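Local atomic coordinates of glycoside hydrolase family 43 (Halothermothrix orenii, PDB entry 4QQS), a protein that hydrolyses O-glycosidic bonds, with alpha-L-arabinofuranosidase activity, and probably takes part in the breakdown of xylan. Residues I153-I158 with I178-D183; T4-V9 with R306-G311; T32-R37 with K53-D58; W66-F71 with S88-D93. All blocks are in the same frame, centred on the assembly; numbering follows the deposited sequence.

Interaction 1. Residues I153-I158 with I178-D183; sequences IHISQI and IQPSQD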
loop_
_atom_site.group_PDB
_atom_site.type_symbol
_atom_site.label_atom_id
_atom_site.label_comp_id
_atom_site.label_asym_id
_atom_site.label_seq_id
_atom_site.Cartn_x
_atom_site.Cartn_y
_atom_site.Cartn_z
ATOM N N ILE A 153 -23.477 -6.824 -4.033
ATOM C CA ILE A 153 -22.541 -5.971 -3.313
ATOM C C ILE A 153 -21.424 -5.532 -4.254
ATOM O O ILE A 153 -20.827 -6.376 -4.926
ATOM C CB ILE A 153 -21.916 -6.738 -2.123
ATOM C CG1 ILE A 153 -22.996 -7.351 -1.230
ATOM C CG2 ILE A 153 -21.006 -5.837 -1.312
ATOM C CD1 ILE A 153 -24.019 -6.360 -0.712
ATOM N N HIS A 154 -21.131 -4.232 -4.296
ATOM C CA HIS A 154 -19.927 -3.751 -4.977
ATOM C C HIS A 154 -18.775 -4.007 -4.031
ATOM O O HIS A 154 -18.726 -3.417 -2.949
ATOM C CB HIS A 154 -20.012 -2.253 -5.261
ATOM C CG HIS A 154 -20.803 -1.900 -6.483
ATOM N ND1 HIS A 154 -22.173 -1.796 -6.477
ATOM C CD2 HIS A 154 -20.416 -1.605 -7.748
ATOM C CE1 HIS A 154 -22.604 -1.451 -7.679
ATOM N NE2 HIS A 154 -21.556 -1.325 -8.470
ATOM N N ILE A 155 -17.858 -4.891 -4.410
ATOM C CA ILE A 155 -16.911 -5.445 -3.455
ATOM C C ILE A 155 -15.499 -5.472 -4.013
ATOM O O ILE A 155 -15.268 -5.967 -5.121
ATOM C CB ILE A 155 -17.383 -6.860 -2.993
ATOM C CG1 ILE A 155 -16.513 -7.408 -1.867
ATOM C CG2 ILE A 155 -17.497 -7.829 -4.153
ATOM C CD1 ILE A 155 -17.174 -8.567 -1.117
ATOM N N SER A 156 -14.565 -4.913 -3.247
ATOM C CA SER A 156 -13.148 -5.020 -3.559
ATOM C C SER A 156 -12.566 -6.252 -2.893
ATOM O O SER A 156 -12.667 -6.415 -1.674
ATOM C CB SER A 156 -12.386 -3.770 -3.126
ATOM O OG SER A 156 -12.693 -2.679 -3.978
ATOM N N GLN A 157 -11.993 -7.131 -3.710
ATOM C CA GLN A 157 -11.372 -8.381 -3.275
ATOM C C GLN A 157 -9.878 -8.346 -3.566
ATOM O O GLN A 157 -9.465 -7.764 -4.572
ATOM C CB GLN A 157 -11.950 -9.556 -4.065
ATOM C CG GLN A 157 -13.449 -9.725 -4.027
ATOM C CD GLN A 157 -13.861 -10.828 -4.982
ATOM O OE1 GLN A 157 -13.612 -10.730 -6.182
ATOM N NE2 GLN A 157 -14.425 -11.907 -4.454
ATOM N N ILE A 158 -9.081 -8.985 -2.709
ATOM C CA ILE A 158 -7.653 -9.124 -2.957
ATOM C C ILE A 158 -7.346 -10.506 -3.507
ATOM O O ILE A 158 -7.712 -11.504 -2.890
ATOM C CB ILE A 158 -6.840 -8.844 -1.683
ATOM C CG1 ILE A 158 -7.011 -7.382 -1.262
ATOM C CG2 ILE A 158 -5.358 -9.170 -1.887
ATOM C CD1 ILE A 158 -6.571 -7.081 0.167
ATOM N N ILE A 178 -8.370 -12.692 0.056
ATOM C CA ILE A 178 -9.337 -12.257 1.056
ATOM C C ILE A 178 -10.361 -11.334 0.425
ATOM O O ILE A 178 -10.097 -10.655 -0.566
ATOM C CB ILE A 178 -8.688 -11.566 2.274
ATOM C CG1 ILE A 178 -7.878 -10.341 1.866
ATOM C CG2 ILE A 178 -7.850 -12.548 3.066
ATOM C CD1 ILE A 178 -7.396 -9.500 3.052
ATOM N N GLN A 179 -11.540 -11.309 1.035
ATOM C CA GLN A 179 -12.583 -10.357 0.689
ATOM C C GLN A 179 -13.333 -10.025 1.969
ATOM O O GLN A 179 -13.271 -10.782 2.941
ATOM C CB GLN A 179 -13.539 -10.924 -0.359
ATOM C CG GLN A 179 -14.355 -12.089 0.149
ATOM C CD GLN A 179 -15.242 -12.684 -0.910
ATOM O OE1 GLN A 179 -15.629 -12.016 -1.862
ATOM N NE2 GLN A 179 -15.558 -13.959 -0.758
ATOM N N PRO A 180 -14.063 -8.901 1.996
ATOM C CA PRO A 180 -14.796 -8.540 3.208
ATOM C C PRO A 180 -15.594 -9.706 3.783
ATOM O O PRO A 180 -16.380 -10.352 3.076
ATOM C CB PRO A 180 -15.676 -7.379 2.734
ATOM C CG PRO A 180 -14.788 -6.697 1.727
ATOM C CD PRO A 180 -14.109 -7.822 0.990
ATOM N N SER A 181 -15.389 -9.957 5.073
ATOM C CA SER A 181 -15.919 -11.153 5.707
ATOM C C SER A 181 -16.134 -10.994 7.210
ATOM O O SER A 181 -17.036 -11.622 7.754
ATOM C CB SER A 181 -15.016 -12.359 5.415
ATOM O OG SER A 181 -13.741 -12.186 5.984
ATOM N N GLN A 182 -15.339 -10.174 7.882
ATOM C CA GLN A 182 -15.450 -9.981 9.327
ATOM C C GLN A 182 -16.369 -8.807 9.633
ATOM O O GLN A 182 -16.479 -7.872 8.842
ATOM C CB GLN A 182 -14.066 -9.709 9.934
ATOM C CG GLN A 182 -13.089 -10.852 9.810
ATOM C CD GLN A 182 -11.757 -10.533 10.449
ATOM O OE1 GLN A 182 -11.067 -9.609 10.036
ATOM N NE2 GLN A 182 -11.411 -11.266 11.486
ATOM N N ASP A 183 -16.993 -8.838 10.802
ATOM C CA ASP A 183 -17.945 -7.801 11.169
ATOM C C ASP A 183 -17.366 -6.394 11.080
ATOM O O ASP A 183 -18.069 -5.486 10.660
ATOM C CB ASP A 183 -18.514 -8.045 12.570
ATOM C CG ASP A 183 -19.410 -9.220 12.611
ATOM O OD1 ASP A 183 -20.585 -9.050 12.229
ATOM O OD2 ASP A 183 -18.925 -10.306 12.995
#

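Interaction 2. Residues T4-V9 with R306-G311; sequences TYTNPV and RSPQPG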
loop_
_atom_site.group_PDB
_atom_site.type_symbol
_atom_site.label_atom_id
_atom_site.label_comp_id
_atom_site.label_asym_id
_atom_site.label_seq_id
_atom_site.Cartn_x
_atom_site.Cartn_y
_atom_site.Cartn_z
ATOM N N THR A 4 12.926 12.648 18.968
ATOM C CA THR A 4 11.556 12.139 18.892
ATOM C C THR A 4 10.869 12.458 17.567
ATOM O O THR A 4 11.405 13.192 16.741
ATOM C CB THR A 4 10.679 12.750 19.995
ATOM O OG1 THR A 4 10.568 14.165 19.783
ATOM C CG2 THR A 4 11.277 12.478 21.369
ATOM N N TYR A 5 9.669 11.905 17.383
ATOM C CA TYR A 5 8.789 12.297 16.281
ATOM C C TYR A 5 7.366 12.499 16.793
ATOM O O TYR A 5 6.968 11.909 17.796
ATOM C CB TYR A 5 8.809 11.274 15.133
ATOM C CG TYR A 5 8.041 9.992 15.389
ATOM C CD1 TYR A 5 6.689 9.892 15.093
ATOM C CD2 TYR A 5 8.676 8.864 15.906
ATOM C CE1 TYR A 5 5.991 8.710 15.312
ATOM C CE2 TYR A 5 7.987 7.682 16.121
ATOM C CZ TYR A 5 6.640 7.615 15.823
ATOM O OH TYR A 5 5.966 6.435 16.041
ATOM N N THR A 6 6.600 13.329 16.089
ATOM C CA THR A 6 5.176 13.494 16.351
ATOM C C THR A 6 4.461 13.378 15.021
ATOM O O THR A 6 4.770 14.116 14.087
ATOM C CB THR A 6 4.860 14.866 16.988
ATOM O OG1 THR A 6 5.584 15.012 18.217
ATOM C CG2 THR A 6 3.379 15.012 17.287
ATOM N N ASN A 7 3.517 12.449 14.934
ATOM C CA ASN A 7 2.700 12.331 13.744
ATOM C C ASN A 7 1.795 13.541 13.600
ATOM O O ASN A 7 1.425 14.156 14.595
ATOM C CB ASN A 7 1.829 11.079 13.820
ATOM C CG ASN A 7 2.585 9.817 13.505
ATOM O OD1 ASN A 7 3.394 9.775 12.571
ATOM N ND2 ASN A 7 2.300 8.763 14.258
ATOM N N PRO A 8 1.408 13.869 12.365
ATOM C CA PRO A 8 1.853 13.245 11.113
ATOM C C PRO A 8 3.274 13.681 10.736
ATOM O O PRO A 8 3.566 14.863 10.755
ATOM C CB PRO A 8 0.848 13.781 10.082
ATOM C CG PRO A 8 -0.315 14.263 10.886
ATOM C CD PRO A 8 0.290 14.799 12.136
ATOM N N VAL A 9 4.149 12.749 10.378
ATOM C CA VAL A 9 5.543 13.076 10.105
ATOM C C VAL A 9 5.730 13.669 8.714
ATOM O O VAL A 9 5.194 13.151 7.728
ATOM C CB VAL A 9 6.493 11.871 10.296
ATOM C CG1 VAL A 9 6.552 11.471 11.754
ATOM C CG2 VAL A 9 6.098 10.702 9.412
ATOM N N ARG A 306 -0.256 10.488 18.287
ATOM C CA ARG A 306 -0.152 11.895 17.911
ATOM C C ARG A 306 0.501 12.691 19.026
ATOM O O ARG A 306 0.113 13.820 19.292
ATOM C CB ARG A 306 -1.532 12.483 17.648
ATOM C CG ARG A 306 -2.116 12.052 16.358
ATOM C CD ARG A 306 -1.449 12.758 15.234
ATOM N NE ARG A 306 -2.420 13.510 14.451
ATOM C CZ ARG A 306 -2.957 13.093 13.308
ATOM N NH1 ARG A 306 -2.627 11.912 12.780
ATOM N NH2 ARG A 306 -3.824 13.868 12.676
ATOM N N SER A 307 1.470 12.082 19.687
ATOM C CA SER A 307 2.241 12.725 20.738
ATOM C C SER A 307 3.685 12.306 20.525
ATOM O O SER A 307 3.942 11.361 19.794
ATOM C CB SER A 307 1.756 12.265 22.107
ATOM O OG SER A 307 1.842 10.858 22.231
ATOM N N PRO A 308 4.635 13.001 21.155
ATOM C CA PRO A 308 6.045 12.682 20.905
ATOM C C PRO A 308 6.425 11.235 21.240
ATOM O O PRO A 308 6.140 10.757 22.345
ATOM C CB PRO A 308 6.784 13.660 21.819
ATOM C CG PRO A 308 5.848 14.804 21.955
ATOM C CD PRO A 308 4.487 14.198 22.000
ATOM N N GLN A 309 7.078 10.572 20.291
ATOM C CA GLN A 309 7.511 9.187 20.435
ATOM C C GLN A 309 9.010 9.125 20.230
ATOM O O GLN A 309 9.556 9.941 19.497
ATOM C CB GLN A 309 6.866 8.306 19.365
ATOM C CG GLN A 309 5.363 8.327 19.352
ATOM C CD GLN A 309 4.754 7.775 20.608
ATOM O OE1 GLN A 309 5.072 6.664 21.039
ATOM N NE2 GLN A 309 3.864 8.551 21.218
ATOM N N PRO A 310 9.677 8.130 20.837
ATOM C CA PRO A 310 11.104 7.949 20.557
ATOM C C PRO A 310 11.354 7.790 19.062
ATOM O O PRO A 310 10.619 7.085 18.366
ATOM C CB PRO A 310 11.456 6.663 21.310
ATOM C CG PRO A 310 10.455 6.592 22.409
ATOM C CD PRO A 310 9.190 7.140 21.811
ATOM N N GLY A 311 12.378 8.470 18.567
ATOM C CA GLY A 311 12.705 8.412 17.157
ATOM C C GLY A 311 12.988 6.992 16.692
ATOM O O GLY A 311 13.428 6.167 17.483
HETATM O O HOH W 1 3.041 10.711 17.222
#

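Interaction 3. Residues T32-R37 with K53-D58; sequences TSAINR and KGLALD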
loop_
_atom_site.group_PDB
_atom_site.type_symbol
_atom_site.label_atom_id
_atom_site.label_comp_id
_atom_site.label_asym_id
_atom_site.label_seq_id
_atom_site.Cartn_x
_atom_site.Cartn_y
_atom_site.Cartn_z
ATOM N N THR A 32 0.016 8.169 -3.682
ATOM C CA THR A 32 -1.036 8.838 -4.442
ATOM C C THR A 32 -0.915 10.332 -4.146
ATOM O O THR A 32 -0.849 10.739 -2.988
ATOM C CB THR A 32 -2.412 8.315 -4.027
ATOM O OG1 THR A 32 -2.433 6.901 -4.220
ATOM C CG2 THR A 32 -3.511 8.966 -4.828
ATOM N N SER A 33 -0.836 11.140 -5.197
ATOM C CA SER A 33 -0.401 12.515 -5.039
ATOM C C SER A 33 -0.910 13.305 -6.239
ATOM O O SER A 33 -2.018 13.844 -6.193
ATOM C CB SER A 33 1.128 12.538 -4.851
ATOM O OG SER A 33 1.807 11.748 -5.827
ATOM N N ALA A 34 -0.153 13.301 -7.331
ATOM C CA ALA A 34 -0.536 13.992 -8.562
ATOM C C ALA A 34 -1.493 13.107 -9.371
ATOM O O ALA A 34 -1.112 12.504 -10.396
ATOM C CB ALA A 34 0.699 14.327 -9.362
ATOM N N ILE A 35 -2.735 13.019 -8.906
ATOM C CA ILE A 35 -3.651 11.987 -9.390
ATOM C C ILE A 35 -3.941 12.076 -10.882
ATOM O O ILE A 35 -4.339 11.083 -11.475
ATOM C CB ILE A 35 -4.985 11.992 -8.600
ATOM C CG1 ILE A 35 -5.596 13.397 -8.569
ATOM C CG2 ILE A 35 -4.762 11.443 -7.194
ATOM C CD1 ILE A 35 -7.004 13.467 -8.003
ATOM N N ASN A 36 -3.745 13.236 -11.489
ATOM C CA ASN A 36 -4.003 13.365 -12.918
ATOM C C ASN A 36 -2.804 12.978 -13.775
ATOM O O ASN A 36 -2.915 12.925 -14.999
ATOM C CB ASN A 36 -4.423 14.790 -13.265
ATOM C CG ASN A 36 -5.776 15.158 -12.699
ATOM O OD1 ASN A 36 -6.582 14.298 -12.356
ATOM N ND2 ASN A 36 -6.043 16.450 -12.632
ATOM N N ARG A 37 -1.662 12.697 -13.150
ATOM C CA ARG A 37 -0.396 12.691 -13.874
ATOM C C ARG A 37 0.652 11.637 -13.464
ATOM O O ARG A 37 1.359 11.100 -14.317
ATOM C CB ARG A 37 0.194 14.115 -13.760
ATOM C CG ARG A 37 1.548 14.323 -14.386
ATOM C CD ARG A 37 1.981 15.766 -14.324
ATOM N NE ARG A 37 3.265 15.903 -14.981
ATOM C CZ ARG A 37 3.760 17.042 -15.437
ATOM N NH1 ARG A 37 3.065 18.167 -15.323
ATOM N NH2 ARG A 37 4.949 17.049 -16.019
ATOM N N LYS A 53 10.933 15.485 -3.551
ATOM C CA LYS A 53 11.926 15.366 -4.616
ATOM C C LYS A 53 11.329 15.204 -6.014
ATOM O O LYS A 53 12.001 14.706 -6.916
ATOM C CB LYS A 53 12.891 14.210 -4.333
ATOM C CG LYS A 53 13.647 14.341 -3.011
ATOM C CD LYS A 53 15.161 14.273 -3.213
ATOM C CE LYS A 53 15.939 14.647 -1.964
ATOM N NZ LYS A 53 17.338 14.108 -1.977
ATOM N N GLY A 54 10.090 15.643 -6.197
ATOM C CA GLY A 54 9.491 15.714 -7.519
ATOM C C GLY A 54 8.757 14.459 -7.944
ATOM O O GLY A 54 8.475 13.576 -7.135
ATOM N N LEU A 55 8.428 14.385 -9.231
ATOM C CA LEU A 55 7.709 13.228 -9.762
ATOM C C LEU A 55 8.677 12.107 -10.114
ATOM O O LEU A 55 9.449 12.208 -11.067
ATOM C CB LEU A 55 6.876 13.593 -10.996
ATOM C CG LEU A 55 5.696 14.545 -10.791
ATOM C CD1 LEU A 55 5.022 14.848 -12.124
ATOM C CD2 LEU A 55 4.686 13.997 -9.807
ATOM N N ALA A 56 8.601 11.018 -9.361
ATOM C CA ALA A 56 9.361 9.814 -9.683
ATOM C C ALA A 56 8.851 9.152 -10.955
ATOM O O ALA A 56 9.632 8.644 -11.753
ATOM C CB ALA A 56 9.281 8.834 -8.528
ATOM N N LEU A 57 7.532 9.141 -11.117
ATOM C CA LEU A 57 6.866 8.645 -12.317
ATOM C C LEU A 57 5.971 9.778 -12.808
ATOM O O LEU A 57 5.129 10.290 -12.070
ATOM C CB LEU A 57 6.050 7.387 -11.981
ATOM C CG LEU A 57 5.148 6.600 -12.933
ATOM C CD1 LEU A 57 4.013 7.424 -13.508
ATOM C CD2 LEU A 57 5.957 5.965 -14.022
ATOM N N ASP A 58 6.195 10.180 -14.050
ATOM C CA ASP A 58 5.422 11.218 -14.693
ATOM C C ASP A 58 4.883 10.609 -15.971
ATOM O O ASP A 58 5.656 10.251 -16.852
ATOM C CB ASP A 58 6.338 12.413 -14.992
ATOM C CG ASP A 58 5.594 13.619 -15.541
ATOM O OD1 ASP A 58 4.368 13.521 -15.755
ATOM O OD2 ASP A 58 6.249 14.665 -15.778
#

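Interaction 4. Residues W66-F71 with S88-D93; sequences WGTEDF and SARDND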
loop_
_atom_site.group_PDB
_atom_site.type_symbol
_atom_site.label_atom_id
_atom_site.label_comp_id
_atom_site.label_asym_id
_atom_site.label_seq_id
_atom_site.Cartn_x
_atom_site.Cartn_y
_atom_site.Cartn_z
ATOM N N TRP A 66 1.104 6.600 -20.912
ATOM C CA TRP A 66 -0.023 5.737 -20.606
ATOM C C TRP A 66 -0.773 6.219 -19.371
ATOM O O TRP A 66 -0.172 6.674 -18.404
ATOM C CB TRP A 66 0.462 4.294 -20.392
ATOM C CG TRP A 66 -0.673 3.367 -20.161
ATOM C CD1 TRP A 66 -1.456 2.785 -21.114
ATOM C CD2 TRP A 66 -1.202 2.943 -18.899
ATOM N NE1 TRP A 66 -2.425 2.021 -20.530
ATOM C CE2 TRP A 66 -2.298 2.105 -19.170
ATOM C CE3 TRP A 66 -0.852 3.187 -17.563
ATOM C CZ2 TRP A 66 -3.047 1.516 -18.166
ATOM C CZ3 TRP A 66 -1.602 2.591 -16.563
ATOM C CH2 TRP A 66 -2.685 1.765 -16.870
ATOM N N GLY A 67 -2.091 6.086 -19.406
ATOM C CA GLY A 67 -2.953 6.429 -18.293
ATOM C C GLY A 67 -3.525 7.813 -18.479
ATOM O O GLY A 67 -2.812 8.730 -18.882
ATOM N N THR A 68 -4.814 7.974 -18.196
ATOM C CA THR A 68 -5.503 9.233 -18.469
ATOM C C THR A 68 -5.773 10.073 -17.224
ATOM O O THR A 68 -5.868 11.297 -17.319
ATOM C CB THR A 68 -6.843 9.016 -19.199
ATOM O OG1 THR A 68 -7.754 8.306 -18.354
ATOM C CG2 THR A 68 -6.638 8.246 -20.487
ATOM N N GLU A 69 -5.898 9.411 -16.082
ATOM C CA GLU A 69 -6.293 10.027 -14.828
ATOM C C GLU A 69 -6.280 8.923 -13.783
ATOM O O GLU A 69 -6.021 7.761 -14.106
ATOM C CB GLU A 69 -7.695 10.645 -14.935
ATOM C CG GLU A 69 -8.780 9.628 -15.267
ATOM C CD GLU A 69 -10.180 10.214 -15.312
ATOM O OE1 GLU A 69 -10.400 11.314 -14.759
ATOM O OE2 GLU A 69 -11.068 9.556 -15.889
ATOM N N ASP A 70 -6.567 9.291 -12.542
ATOM C CA ASP A 70 -6.707 8.318 -11.457
ATOM C C ASP A 70 -5.430 7.486 -11.255
ATOM O O ASP A 70 -5.469 6.262 -11.117
ATOM C CB ASP A 70 -7.928 7.417 -11.681
ATOM C CG ASP A 70 -9.247 8.188 -11.631
ATOM O OD1 ASP A 70 -9.391 9.087 -10.767
ATOM O OD2 ASP A 70 -10.147 7.887 -12.447
ATOM N N PHE A 71 -4.303 8.187 -11.195
ATOM C CA PHE A 71 -3.009 7.580 -10.888
ATOM C C PHE A 71 -2.932 7.324 -9.388
ATOM O O PHE A 71 -2.849 8.277 -8.606
ATOM C CB PHE A 71 -1.863 8.499 -11.351
ATOM C CG PHE A 71 -1.665 8.501 -12.840
ATOM C CD1 PHE A 71 -2.439 9.312 -13.667
ATOM C CD2 PHE A 71 -0.715 7.684 -13.435
ATOM C CE1 PHE A 71 -2.260 9.287 -15.031
ATOM C CE2 PHE A 71 -0.545 7.669 -14.803
ATOM C CZ PHE A 71 -1.320 8.469 -15.588
ATOM N N SER A 88 -1.503 2.008 -10.625
ATOM C CA SER A 88 -2.651 1.895 -11.505
ATOM C C SER A 88 -3.072 3.268 -11.999
ATOM O O SER A 88 -2.779 4.289 -11.380
ATOM C CB SER A 88 -3.813 1.150 -10.835
ATOM O OG SER A 88 -4.309 1.850 -9.711
ATOM N N ALA A 89 -3.749 3.263 -13.135
ATOM C CA ALA A 89 -4.355 4.460 -13.699
ATOM C C ALA A 89 -5.514 4.019 -14.571
ATOM O O ALA A 89 -5.648 2.842 -14.914
ATOM C CB ALA A 89 -3.337 5.269 -14.519
ATOM N N ARG A 90 -6.348 4.977 -14.966
ATOM C CA ARG A 90 -7.466 4.692 -15.851
ATOM C C ARG A 90 -7.004 4.721 -17.308
ATOM O O ARG A 90 -6.374 5.674 -17.755
ATOM C CB ARG A 90 -8.615 5.694 -15.643
ATOM C CG ARG A 90 -9.936 5.198 -16.216
ATOM C CD ARG A 90 -11.113 6.072 -15.818
ATOM N NE ARG A 90 -11.278 6.190 -14.374
ATOM C CZ ARG A 90 -11.885 5.305 -13.590
ATOM N NH1 ARG A 90 -12.392 4.183 -14.085
ATOM N NH2 ARG A 90 -11.961 5.531 -12.282
ATOM N N ASP A 91 -7.311 3.658 -18.040
ATOM C CA ASP A 91 -6.924 3.575 -19.442
ATOM C C ASP A 91 -7.990 4.269 -20.294
ATOM O O ASP A 91 -9.040 4.692 -19.794
ATOM C CB ASP A 91 -6.757 2.111 -19.858
ATOM C CG ASP A 91 -5.724 1.914 -20.960
ATOM O OD1 ASP A 91 -5.327 2.895 -21.627
ATOM O OD2 ASP A 91 -5.297 0.752 -21.149
ATOM N N ASN A 92 -7.722 4.383 -21.589
ATOM C CA ASN A 92 -8.643 5.044 -22.507
ATOM C C ASN A 92 -10.015 4.384 -22.562
ATOM O O ASN A 92 -11.018 5.048 -22.828
ATOM C CB ASN A 92 -8.034 5.103 -23.905
ATOM C CG ASN A 92 -6.864 6.049 -23.975
ATOM O OD1 ASN A 92 -6.988 7.232 -23.654
ATOM N ND2 ASN A 92 -5.710 5.532 -24.362
ATOM N N ASP A 93 -10.053 3.083 -22.292
ATOM C CA ASP A 93 -11.300 2.333 -22.311
ATOM C C ASP A 93 -12.112 2.477 -21.031
ATOM O O ASP A 93 -13.177 1.879 -20.903
ATOM C CB ASP A 93 -11.051 0.858 -22.631
ATOM C CG ASP A 93 -10.180 0.143 -21.598
ATOM O OD1 ASP A 93 -9.876 0.698 -20.514
ATOM O OD2 ASP A 93 -9.803 -1.015 -21.889
HETATM O O HOH W 2 -3.913 5.353 -21.367
HETATM O O HOH W 3 -6.072 3.717 -10.424
#

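Interaction 1. Residues I153-I158 with I178-D183
Q157 sets CG anti to its own carbonyl carbon and runs on extended, whereas Q179 places CG in the crowded position between backbone N and carbonyl carbon (chi1 66°) before it too extends. From these different starts the two glutamines end side by side, pointing the same way, with amide planes 40° apart. NE2 of Q157 donates to OE1 of Q179 at 2.9 Å; the donor stands above the carbonyl plane of Q179, not on a lone pair, although OE1 lies near the amide plane of Q157. Y159 OH and N148 ND2 both bond to Q157 OE1, so both polar atoms of this amide are engaged and its flip is fixed.

I158 and I178 form an antiparallel hydrogen-bonded pair. I158 N reaches I178 O at 2.9 Å nearly along the C=O axis, and I178 N returns to I158 O at 3.2 Å, in the carbonyl plane on a lone pair. Their side chains share one face of the sheet, and the CD1 methyls meet at 3.9 Å. The pairing ends with I158 and I178; two residues on, P180 has no N-H to offer and its CD lies 3.3 Å from S156 O. The proline ring slides past I155, whose CG1, anti to the backbone N, comes to 3.8 Å from P180 CD.

In the five-bladed propeller, strand 153-162 runs antiparallel to strands 137-143 and 175-178 and parallel to strand 191-202. Y210 of strand 205-212 packs against I158 and I178, and Q192 of strand 191-202 touches P180.

Interaction 2. Residues T4-V9 with R306-G311
S307 O is held by two donors: Q309 NE2 of its own segment at 3.2 Å, from well above the carbonyl plane, and a water at 2.8 Å. That water in turn accepts N7 N at 2.9 Å, tying the two segments together. Alongside, Y5 and Q309 make a single antiparallel bridge, a hydrogen-bonded pair: Y5 N to Q309 O at 2.9 Å and Q309 N to Y5 O at 2.8 Å, both donors in the carbonyl planes. P308 CA adds a C-H...O contact to the same Y5 O.

Q309 is bent at chi2. Its CB sits over one face of the Y5 ring, offset toward the rim, in a CH-pi contact 3.8 Å from the centroid. Y5 carries its ring in the crowded position (chi1 75°), with P310 O and G311 CA at the edge, and its OH bonds to D290 OD1. At the other end of the contact, R306 bends at chi2 and chi3 so that P8 CG comes over the centre of one face of the guanidinium, 3.8 Å from R306 CZ. A cis peptide precedes this proline.

The contact brings the first modelled residues onto the loop that follows strand 298-302. N7 ND2 fastens it to I289 O of strand 285-295 and to T305 O, while the Y5 side chain rests on F269 of strand 268-275.

Interaction 3. Residues T32-R37 with K53-D58
Charge carries most of this surface contact, which ties the loop between strands 26-32 and 38-44 to strand 51-58, the outermost strand of the same four-stranded antiparallel sheet, one blade of the propeller. R37 is stretched out, with CG anti to the backbone N (chi1 177°), and takes hold of D58 side-on with two nitrogens, one to each carboxylate oxygen. R37 NH2 meets D58 OD2 at 2.7 Å on the syn lone pair. R37 NE meets D58 OD1, also at 2.7 Å, but from above the carboxylate plane, the two flat groups being twisted 37° against each other. D58 OD1 also accepts Y60 N.

The apolar part rests on L55. Its CD1 lies 3.5 Å from R37 NE, with the leucine crossing the arginine chain at about a right angle, and CD2 touches A34 CB at 4.0 Å.

Backbone bonds shape the loop itself. A34 is the centre of an inverse gamma turn, and R37 N bonds to A34 O at 2.8 Å. A34 turns its methyl to L55, and R37, whose CB lies across the contact, reaches D58 through its extended chain. A56 and L57 form a classic beta bulge opposite F39, where strand 51-58 turns a corner.

A two-pronged ion contact of this kind would be expected to keep D58 ionised and to restrict rotation of the R37 guanidinium.

Interaction 4. Residues W66-F71 with S88-D93
A salt-bridge network of E69, D70 and R90 marks this contact, which binds the loop before strand 72-79 to the end of strand 82-90 in one blade of the beta-propeller. R90, bent at chi3, runs beside D70, and its NE and NH2 both grip the single oxygen D70 OD2, at 2.8 and 3.0 Å. NE comes to the anti lone pair and NH2 from above the carboxylate plane, the two planes standing 85° apart. E69 OE2 adds only a long ion pair to R90 NE, while R90 NH1 bonds to G94 O.

The R90 backbone is clamped too: its N donates almost straight to E69 O (176°), and T68 N donates to R90 O at 2.8 Å.

A89 CB touches both aromatic side chains. It stands over the centre of the F71 ring, 3.7 Å from the centroid, in a CH-pi contact, and meets W66 CZ3 at 3.8 Å. G67, at positive phi, passes close beside this methyl. A water joins G67 N to D91 OD1; a second joins D70 O to S88 OG. At the indole edge, W66 NE1 gives D91 OD2 a weak hydrogen bond of 3.2 Å.

In the fold
Interactions 3 and 4 are neighbours, their centres 13 Å apart: I35 O of segment 32-37 probably accepts F71 N at 2.9 Å, and the F71 ring packs on R37 N. Interactions 1 and 4 both border the predicted catalytic residues. The side chain of S156 is about 5 Å from that of E195, the likely proton donor, and the side chain of S88 is about 6 Å from that of D126 and about 8 Å from that of D17, the likely proton acceptor. A bound HEPES molecule lies about 4 Å from the D70 side chain. Interaction 2 encloses the others along the chain, its centre 36 Å from that of interaction 4.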